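Local coordinates for protein sensor histidine kinase (Pseudomonas syringae pv. tomato, PDB 3CIT) that probably acts as a dimerising sensor kinase of a two-component phosphorelay, of which this is the GAF domain, at residues C35-A40 with G113-A118; S73-T78 with T94-V99; L102-A107 with L136-L141. All blocks are in the same frame, centred on the assembly; numbering follows the deposited sequence.

How the interactions relate
Interactions 1 and 3 pack helices onto one face of the antiparallel sheet of the GAF domain, while interaction 2 closes a loop over the other. Strands 98-105 and 111-119, neighbours in the sheet, tie them together: interaction 1 uses the second strand, interactions 2 and 3 the first. Centres lie about 11 Å apart for interactions 1 and 3, about 14 Å for 1 and 2, and about 21 Å for 2 and 3. Along the chain, interaction 2 falls wholly between the segments of interaction 1 and closes before interaction 3 opens, whereas 1 and 3 alternate. The sheet therefore connects a helical layer with a loop-covered face where ligands bind in many GAF domains.

Interaction 1. Residues C35-A40 with G113-A118; sequences CVLQRA and GTLVLA. With SO4 (sulfate ion), chain C.
Leu-115 meets the helix segment 35-40 with both of its methyls, and divides them between different partners. Its CG is anti to the backbone N (chi1 -174°), carrying the branch point off the strand. From there CD1 of Leu-115 meets CD1 of Leu-37 at 3.5 Å, a close methyl-to-methyl touch. The other methyl, CD2 of Leu-115, fits between Val-36 CG1 at 4.0 Å and Ala-40 CB at 4.1 Å, so three helix residues meet one strand side chain.

Leu-37 does not aim its CB at the strand, yet its CD1 also reaches Leu-117 CD2 at 4.0 Å, the two leucines passing each other in opposite senses. Ala-40, by contrast, points its CB at the strand, and the small methyl rests against Leu-117 CD2 at 4.1 Å. No hydrogen bond crosses; the side chains that meet are all apolar.

The polar chemistry belongs to Arg-39, which does not touch the strand. Its NE donates at 2.8 Å to O2 of a sulfate ion, probably from the crystallisation liquor, and its NH2 to sulfate O1, while Cys-35 SG lies above one guanidinium face, offset toward its rim, and NH1 pairs with Glu-23.

Helix 29-43 is thus packed between strand 111-119, helix 3-26 and helix 128-156: Val-36 also touches Leu-24 and Leu-137, and Leu-117 shares Leu-134 with Ala-40.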
loop_
_atom_site.group_PDB
_atom_site.type_symbol
_atom_site.label_atom_id
_atom_site.label_comp_id
_atom_site.label_asym_id
_atom_site.label_seq_id
_atom_site.Cartn_x
_atom_site.Cartn_y
_atom_site.Cartn_z
ATOM N N CYS A 35 -20.834 12.425 -2.042
ATOM C CA CYS A 35 -21.117 11.104 -2.610
ATOM C C CYS A 35 -20.137 10.069 -2.071
ATOM O O CYS A 35 -20.538 9.002 -1.608
ATOM C CB CYS A 35 -21.033 11.171 -4.135
ATOM S SG CYS A 35 -21.184 9.593 -5.015
ATOM N N VAL A 36 -18.853 10.390 -2.140
ATOM C CA VAL A 36 -17.835 9.464 -1.689
ATOM C C VAL A 36 -17.948 9.252 -0.195
ATOM O O VAL A 36 -17.879 8.120 0.276
ATOM C CB VAL A 36 -16.411 9.911 -2.103
ATOM C CG1 VAL A 36 -15.343 9.091 -1.420
ATOM C CG2 VAL A 36 -16.256 9.839 -3.613
ATOM N N LEU A 37 -18.131 10.318 0.580
ATOM C CA LEU A 37 -18.221 10.116 2.023
ATOM C C LEU A 37 -19.425 9.239 2.407
ATOM O O LEU A 37 -19.276 8.261 3.165
ATOM C CB LEU A 37 -18.263 11.468 2.737
ATOM C CG LEU A 37 -18.279 11.438 4.235
ATOM C CD1 LEU A 37 -17.051 10.767 4.813
ATOM C CD2 LEU A 37 -18.426 12.907 4.687
ATOM N N GLN A 38 -20.595 9.546 1.863
ATOM C CA GLN A 38 -21.798 8.791 2.164
ATOM C C GLN A 38 -21.657 7.327 1.777
ATOM O O GLN A 38 -22.000 6.409 2.561
ATOM C CB GLN A 38 -23.015 9.402 1.453
ATOM C CG GLN A 38 -23.400 10.748 2.058
ATOM C CD GLN A 38 -24.616 11.383 1.402
ATOM O OE1 GLN A 38 -25.031 10.993 0.300
ATOM N NE2 GLN A 38 -25.162 12.390 2.055
ATOM N N ARG A 39 -21.159 7.087 0.570
ATOM C CA ARG A 39 -20.999 5.698 0.104
ATOM C C ARG A 39 -19.958 4.915 0.895
ATOM O O ARG A 39 -20.151 3.723 1.160
ATOM C CB ARG A 39 -20.658 5.680 -1.382
ATOM C CG ARG A 39 -21.859 6.082 -2.197
ATOM C CD ARG A 39 -21.693 5.796 -3.632
ATOM N NE ARG A 39 -22.839 6.246 -4.390
ATOM C CZ ARG A 39 -22.975 6.043 -5.688
ATOM N NH1 ARG A 39 -22.042 5.376 -6.363
ATOM N NH2 ARG A 39 -24.063 6.472 -6.296
ATOM N N ALA A 40 -18.851 5.579 1.254
ATOM C CA ALA A 40 -17.802 4.966 2.035
ATOM C C ALA A 40 -18.328 4.596 3.421
ATOM O O ALA A 40 -18.154 3.467 3.865
ATOM C CB ALA A 40 -16.537 5.909 2.125
ATOM N N GLY A 113 -5.334 15.755 1.992
ATOM C CA GLY A 113 -6.552 15.561 2.752
ATOM C C GLY A 113 -6.659 14.143 3.236
ATOM O O GLY A 113 -5.778 13.325 2.952
ATOM N N THR A 114 -7.713 13.885 4.004
ATOM C CA THR A 114 -8.002 12.573 4.559
ATOM C C THR A 114 -9.485 12.367 4.590
ATOM O O THR A 114 -10.221 13.245 5.055
ATOM C CB THR A 114 -7.573 12.388 6.041
ATOM O OG1 THR A 114 -6.392 13.135 6.290
ATOM C CG2 THR A 114 -7.355 10.932 6.267
ATOM N N LEU A 115 -9.919 11.213 4.097
ATOM C CA LEU A 115 -11.267 10.747 4.332
ATOM C C LEU A 115 -11.258 10.065 5.701
ATOM O O LEU A 115 -10.422 9.176 5.951
ATOM C CB LEU A 115 -11.673 9.811 3.174
ATOM C CG LEU A 115 -13.087 9.274 3.071
ATOM C CD1 LEU A 115 -14.063 10.440 2.957
ATOM C CD2 LEU A 115 -13.207 8.273 1.844
ATOM N N VAL A 116 -12.140 10.499 6.598
ATOM C CA VAL A 116 -12.153 10.047 7.968
ATOM C C VAL A 116 -13.501 9.369 8.174
ATOM O O VAL A 116 -14.547 10.022 8.089
ATOM C CB VAL A 116 -11.982 11.207 8.986
ATOM C CG1 VAL A 116 -11.977 10.669 10.496
ATOM C CG2 VAL A 116 -10.686 12.036 8.741
ATOM N N LEU A 117 -13.493 8.059 8.383
ATOM C CA LEU A 117 -14.706 7.338 8.730
ATOM C C LEU A 117 -14.621 7.016 10.208
ATOM O O LEU A 117 -13.532 6.752 10.743
ATOM C CB LEU A 117 -14.819 6.036 7.920
ATOM C CG LEU A 117 -14.561 6.142 6.408
ATOM C CD1 LEU A 117 -14.859 4.754 5.712
ATOM C CD2 LEU A 117 -15.329 7.265 5.797
ATOM N N ALA A 118 -15.762 7.024 10.892
ATOM C CA ALA A 118 -15.759 6.836 12.331
ATOM C C ALA A 118 -17.037 6.169 12.759
ATOM O O ALA A 118 -18.045 6.304 12.082
ATOM C CB ALA A 118 -15.604 8.184 13.054
HETATM S S SO4 C . -26.636 6.848 -3.440
HETATM O O1 SO4 C . -26.561 7.488 -4.750
HETATM O O2 SO4 C . -25.333 6.345 -3.027
HETATM O O3 SO4 C . -27.096 7.825 -2.457
HETATM O O4 SO4 C . -27.584 5.737 -3.507
#

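Interaction 2. Residues S73-T78 with T94-V99; sequences STLETT and THLPCV
A loop folded over the sheet of the GAF domain is held here by Leu-75, which packs against Leu-96, just before strand 98-105, and Val-99 at its start. One methyl of Leu-96 does most of the work. Its CD1 lies 3.7 Å from Leu-75 CG, 3.8 Å from Leu-75 CD2 and 3.9 Å from Leu-75 CD1, so a single carbon sits against the whole forked end of the other leucine. The two side chains cross at about a right angle, and both have CG anti to the carbonyl carbon (chi1 -62° for Leu-75 and -65° for Leu-96). CD2 of Leu-75 also meets Val-99 CG2 at 3.9 Å, with the two side chains passing in opposite senses.

Leu-75 and Val-99 both also touch Val-116, whose side chain points away from helix 29-43; the loop therefore covers the sheet face opposite that helix. In many ligand-binding GAF domains this is the face over which loops and short helices enclose the ligand pocket. Glycerol molecules, probably from the crystallisation liquor, bind nearby to Glu-76 O and His-95 NE2, which is consistent with a pocket region but identifies no natural ligand.

Nearer the surface the contact becomes more polar. Thr-74 CG2 approaches His-95 ND1 obliquely at 4.1 Å. The Thr-74 hydroxyl has Arg-71 O as its main partner, and OG1 also accepts from a water at 2.6 Å. That same water takes a weak bond from Leu-96 N at 3.3 Å, bridging the segments where no direct hydrogen bond does. The side chain of Arg-71 adds a further tie through NH1 to His-95 O.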
loop_
_atom_site.group_PDB
_atom_site.type_symbol
_atom_site.label_atom_id
_atom_site.label_comp_id
_atom_site.label_asym_id
_atom_site.label_seq_id
_atom_site.Cartn_x
_atom_site.Cartn_y
_atom_site.Cartn_z
ATOM N N SER A 73 -17.296 16.730 15.883
ATOM C CA SER A 73 -16.471 17.823 16.450
ATOM C C SER A 73 -15.378 17.311 17.383
ATOM O O SER A 73 -14.387 18.012 17.640
ATOM C CB SER A 73 -17.324 18.861 17.161
ATOM O OG SER A 73 -17.787 18.404 18.397
ATOM N N THR A 74 -15.581 16.118 17.930
ATOM C CA THR A 74 -14.652 15.527 18.893
ATOM C C THR A 74 -13.388 14.990 18.248
ATOM O O THR A 74 -12.418 14.724 18.932
ATOM C CB THR A 74 -15.309 14.385 19.705
ATOM O OG1 THR A 74 -15.601 13.261 18.859
ATOM C CG2 THR A 74 -16.582 14.917 20.429
ATOM N N LEU A 75 -13.399 14.813 16.945
ATOM C CA LEU A 75 -12.218 14.350 16.226
ATOM C C LEU A 75 -11.203 15.473 16.020
ATOM O O LEU A 75 -11.550 16.609 15.665
ATOM C CB LEU A 75 -12.616 13.802 14.880
ATOM C CG LEU A 75 -13.549 12.602 14.856
ATOM C CD1 LEU A 75 -13.905 12.320 13.413
ATOM C CD2 LEU A 75 -12.901 11.395 15.529
ATOM N N GLU A 76 -9.939 15.127 16.250
ATOM C CA GLU A 76 -8.824 15.989 15.881
ATOM C C GLU A 76 -8.821 16.203 14.383
ATOM O O GLU A 76 -9.224 15.332 13.621
ATOM C CB GLU A 76 -7.507 15.345 16.308
ATOM C CG GLU A 76 -7.300 15.417 17.819
ATOM C CD GLU A 76 -7.065 16.845 18.298
ATOM O OE1 GLU A 76 -6.013 17.428 17.907
ATOM O OE2 GLU A 76 -7.923 17.382 19.061
ATOM N N THR A 77 -8.407 17.383 13.952
ATOM C CA THR A 77 -8.386 17.680 12.536
ATOM C C THR A 77 -7.005 18.224 12.182
ATOM O O THR A 77 -6.848 19.406 11.896
ATOM C CB THR A 77 -9.500 18.671 12.173
ATOM O OG1 THR A 77 -9.328 19.887 12.905
ATOM C CG2 THR A 77 -10.875 18.074 12.497
ATOM N N THR A 78 -5.995 17.367 12.232
ATOM C CA THR A 78 -4.623 17.809 11.947
ATOM C C THR A 78 -4.246 17.431 10.532
ATOM O O THR A 78 -4.607 16.340 10.067
ATOM C CB THR A 78 -3.606 17.180 12.913
ATOM O OG1 THR A 78 -4.142 17.214 14.240
ATOM C CG2 THR A 78 -2.298 17.973 12.896
ATOM N N THR A 94 -14.542 7.069 24.071
ATOM C CA THR A 94 -14.828 8.351 23.428
ATOM C C THR A 94 -16.131 8.265 22.676
ATOM O O THR A 94 -16.767 7.196 22.597
ATOM C CB THR A 94 -13.695 8.769 22.449
ATOM O OG1 THR A 94 -13.648 7.832 21.384
ATOM C CG2 THR A 94 -12.283 8.889 23.168
ATOM N N HIS A 95 -16.553 9.391 22.116
ATOM C CA HIS A 95 -17.791 9.446 21.345
ATOM C C HIS A 95 -17.716 8.631 20.035
ATOM O O HIS A 95 -18.737 8.208 19.510
ATOM C CB HIS A 95 -18.135 10.900 21.039
ATOM C CG HIS A 95 -18.739 11.632 22.198
ATOM N ND1 HIS A 95 -17.976 12.257 23.159
ATOM C CD2 HIS A 95 -20.024 11.794 22.572
ATOM C CE1 HIS A 95 -18.775 12.808 24.058
ATOM N NE2 HIS A 95 -20.023 12.531 23.735
ATOM N N LEU A 96 -16.509 8.473 19.520
ATOM C CA LEU A 96 -16.208 7.783 18.255
ATOM C C LEU A 96 -15.034 6.856 18.470
ATOM O O LEU A 96 -13.868 7.163 18.143
ATOM C CB LEU A 96 -15.912 8.781 17.116
ATOM C CG LEU A 96 -17.086 9.678 16.704
ATOM C CD1 LEU A 96 -16.669 10.792 15.742
ATOM C CD2 LEU A 96 -18.243 8.847 16.085
ATOM N N PRO A 97 -15.309 5.727 19.115
ATOM C CA PRO A 97 -14.221 4.836 19.512
ATOM C C PRO A 97 -13.437 4.097 18.413
ATOM O O PRO A 97 -12.463 3.442 18.732
ATOM C CB PRO A 97 -14.889 3.836 20.455
ATOM C CG PRO A 97 -16.330 3.947 20.228
ATOM C CD PRO A 97 -16.621 5.293 19.633
ATOM N N CYS A 98 -13.893 4.169 17.176
ATOM C CA CYS A 98 -13.232 3.530 16.037
ATOM C C CYS A 98 -13.181 4.576 14.926
ATOM O O CYS A 98 -14.209 5.177 14.591
ATOM C CB CYS A 98 -14.052 2.279 15.585
ATOM S SG CYS A 98 -13.862 1.004 16.759
ATOM N N VAL A 99 -12.002 4.735 14.326
ATOM C CA VAL A 99 -11.772 5.664 13.232
ATOM C C VAL A 99 -10.862 5.024 12.184
ATOM O O VAL A 99 -9.869 4.388 12.522
ATOM C CB VAL A 99 -11.135 6.958 13.749
ATOM C CG1 VAL A 99 -10.780 7.935 12.569
ATOM C CG2 VAL A 99 -12.076 7.618 14.763
HETATM O O HOH W 1 -14.603 11.085 19.995
#

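Interaction 3. Residues L102-A107 with L136-L141; sequences LPLRGA and LLATLL
Ala-138 is the bump that fits the hollow in segment 102-107: its CB points at the strand and enters between the side chains of Leu-102 and Leu-104. Along one flank the methyl meets Leu-102 CB at 4.0 Å. The floor is backbone, with Pro-103 O lying 3.8 Å from Ala-138 CB, and the other flank is formed by Leu-104 CD1, 4.2 Å from the same methyl. Because the knob is so small, the axes of strand and helix approach to 6.9 Å, with only 29° between their directions.

Leu-104 in turn acts as a bump against the helix. Its CB does not face the helix, but CG, anti to the carbonyl carbon (chi1 -83°), swings across to lie 3.8 Å from Ala-138 O. From this branch point the methyls diverge: CD1 flanks the alanine, while CD2 touches Leu-141 CD2 at 4.2 Å, one helical turn further on.

On the side of Thr-139 the segments are joined through two waters instead of side-chain packing. One donates to Pro-103 O, accepts from Arg-105 N at 2.9 Å and is hydrogen-bonded to Thr-139 OG1 at 2.7 Å, a hydroxyl with a further weak bond to Gln-135 O. The second runs between backbone carbonyls, donating to both Arg-105 O and Thr-139 O. These bridges satisfy polar groups of a buried strand where no direct hydrogen bond joins the two segments, though Ala-107 N bonds Glu-146 OE1 further along the helix.

The second subunit packs close by, its Ile-25 against Thr-139 and its Leu-17 against Leu-136. A long C-terminal helix laid on the antiparallel sheet by one face and shared with a partner subunit by another is an arrangement familiar from dimeric GAF domains of signalling proteins.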
loop_
_atom_site.group_PDB
_atom_site.type_symbol
_atom_site.label_atom_id
_atom_site.label_comp_id
_atom_site.label_asym_id
_atom_site.label_seq_id
_atom_site.Cartn_x
_atom_site.Cartn_y
_atom_site.Cartn_z
ATOM N N LEU A 102 -8.164 7.501 5.539
ATOM C CA LEU A 102 -7.790 7.188 4.159
ATOM C C LEU A 102 -7.256 8.480 3.507
ATOM O O LEU A 102 -8.019 9.377 3.174
ATOM C CB LEU A 102 -8.986 6.645 3.371
ATOM C CG LEU A 102 -9.766 5.532 4.102
ATOM C CD1 LEU A 102 -11.185 5.356 3.634
ATOM C CD2 LEU A 102 -8.932 4.216 4.009
ATOM N N PRO A 103 -5.946 8.570 3.320
ATOM C CA PRO A 103 -5.366 9.749 2.747
ATOM C C PRO A 103 -5.795 10.010 1.318
ATOM O O PRO A 103 -6.045 9.069 0.540
ATOM C CB PRO A 103 -3.853 9.461 2.765
ATOM C CG PRO A 103 -3.662 8.384 3.705
ATOM C CD PRO A 103 -4.912 7.578 3.691
ATOM N N LEU A 104 -5.860 11.288 0.988
ATOM C CA LEU A 104 -6.030 11.753 -0.377
ATOM C C LEU A 104 -4.689 12.229 -0.921
ATOM O O LEU A 104 -4.068 13.124 -0.380
ATOM C CB LEU A 104 -7.040 12.908 -0.445
ATOM C CG LEU A 104 -8.530 12.566 -0.498
ATOM C CD1 LEU A 104 -9.015 11.970 0.781
ATOM C CD2 LEU A 104 -9.343 13.836 -0.885
ATOM N N ARG A 105 -4.254 11.609 -2.010
ATOM C CA ARG A 105 -3.013 11.975 -2.659
ATOM C C ARG A 105 -3.234 11.976 -4.156
ATOM O O ARG A 105 -3.742 10.991 -4.709
ATOM C CB ARG A 105 -1.922 10.993 -2.271
ATOM C CG ARG A 105 -0.562 11.383 -2.809
ATOM C CD ARG A 105 0.527 10.426 -2.341
ATOM N NE ARG A 105 0.695 10.419 -0.883
ATOM C CZ ARG A 105 1.579 11.177 -0.223
ATOM N NH1 ARG A 105 2.380 11.995 -0.874
ATOM N NH2 ARG A 105 1.683 11.106 1.099
ATOM N N GLY A 106 -2.889 13.093 -4.799
ATOM C CA GLY A 106 -2.955 13.197 -6.243
ATOM C C GLY A 106 -1.566 13.146 -6.838
ATOM O O GLY A 106 -0.676 12.392 -6.386
ATOM N N ALA A 107 -1.389 13.959 -7.876
ATOM C CA ALA A 107 -0.154 14.048 -8.606
ATOM C C ALA A 107 0.843 14.956 -7.869
ATOM O O ALA A 107 2.037 14.743 -7.961
ATOM C CB ALA A 107 -0.435 14.580 -10.034
ATOM N N LEU A 136 -8.726 3.082 -2.387
ATOM C CA LEU A 136 -8.786 3.437 -3.810
ATOM C C LEU A 136 -9.884 4.472 -4.107
ATOM O O LEU A 136 -9.701 5.383 -4.916
ATOM C CB LEU A 136 -8.976 2.196 -4.686
ATOM C CG LEU A 136 -8.991 2.465 -6.200
ATOM C CD1 LEU A 136 -7.660 3.121 -6.659
ATOM C CD2 LEU A 136 -9.250 1.165 -6.969
ATOM N N LEU A 137 -11.056 4.323 -3.509
ATOM C CA LEU A 137 -12.115 5.348 -3.692
ATOM C C LEU A 137 -11.610 6.766 -3.290
ATOM O O LEU A 137 -11.881 7.773 -3.991
ATOM C CB LEU A 137 -13.328 4.989 -2.864
ATOM C CG LEU A 137 -14.608 5.724 -3.171
ATOM C CD1 LEU A 137 -14.925 5.539 -4.662
ATOM C CD2 LEU A 137 -15.699 5.101 -2.276
ATOM N N ALA A 138 -10.863 6.843 -2.184
ATOM C CA ALA A 138 -10.226 8.110 -1.765
ATOM C C ALA A 138 -9.237 8.623 -2.808
ATOM O O ALA A 138 -9.174 9.801 -3.080
ATOM C CB ALA A 138 -9.533 7.993 -0.376
ATOM N N THR A 139 -8.466 7.723 -3.377
ATOM C CA THR A 139 -7.522 8.051 -4.423
ATOM C C THR A 139 -8.213 8.572 -5.681
ATOM O O THR A 139 -7.751 9.536 -6.317
ATOM C CB THR A 139 -6.619 6.823 -4.700
ATOM O OG1 THR A 139 -5.742 6.637 -3.575
ATOM C CG2 THR A 139 -5.820 7.014 -5.959
ATOM N N LEU A 140 -9.336 7.960 -6.048
ATOM C CA LEU A 140 -10.122 8.432 -7.189
ATOM C C LEU A 140 -10.683 9.838 -6.927
ATOM O O LEU A 140 -10.540 10.743 -7.753
ATOM C CB LEU A 140 -11.267 7.472 -7.497
ATOM C CG LEU A 140 -10.819 6.157 -8.088
ATOM C CD1 LEU A 140 -11.993 5.184 -8.083
ATOM C CD2 LEU A 140 -10.243 6.372 -9.515
ATOM N N LEU A 141 -11.291 10.011 -5.755
ATOM C CA LEU A 141 -11.734 11.321 -5.308
ATOM C C LEU A 141 -10.589 12.378 -5.363
ATOM O O LEU A 141 -10.764 13.481 -5.890
ATOM C CB LEU A 141 -12.313 11.237 -3.900
ATOM C CG LEU A 141 -12.852 12.572 -3.340
ATOM C CD1 LEU A 141 -13.967 13.210 -4.212
ATOM C CD2 LEU A 141 -13.230 12.425 -1.834
HETATM O O HOH W 2 -4.980 8.829 -2.130
HETATM O O HOH W 3 -5.105 10.298 -6.928
#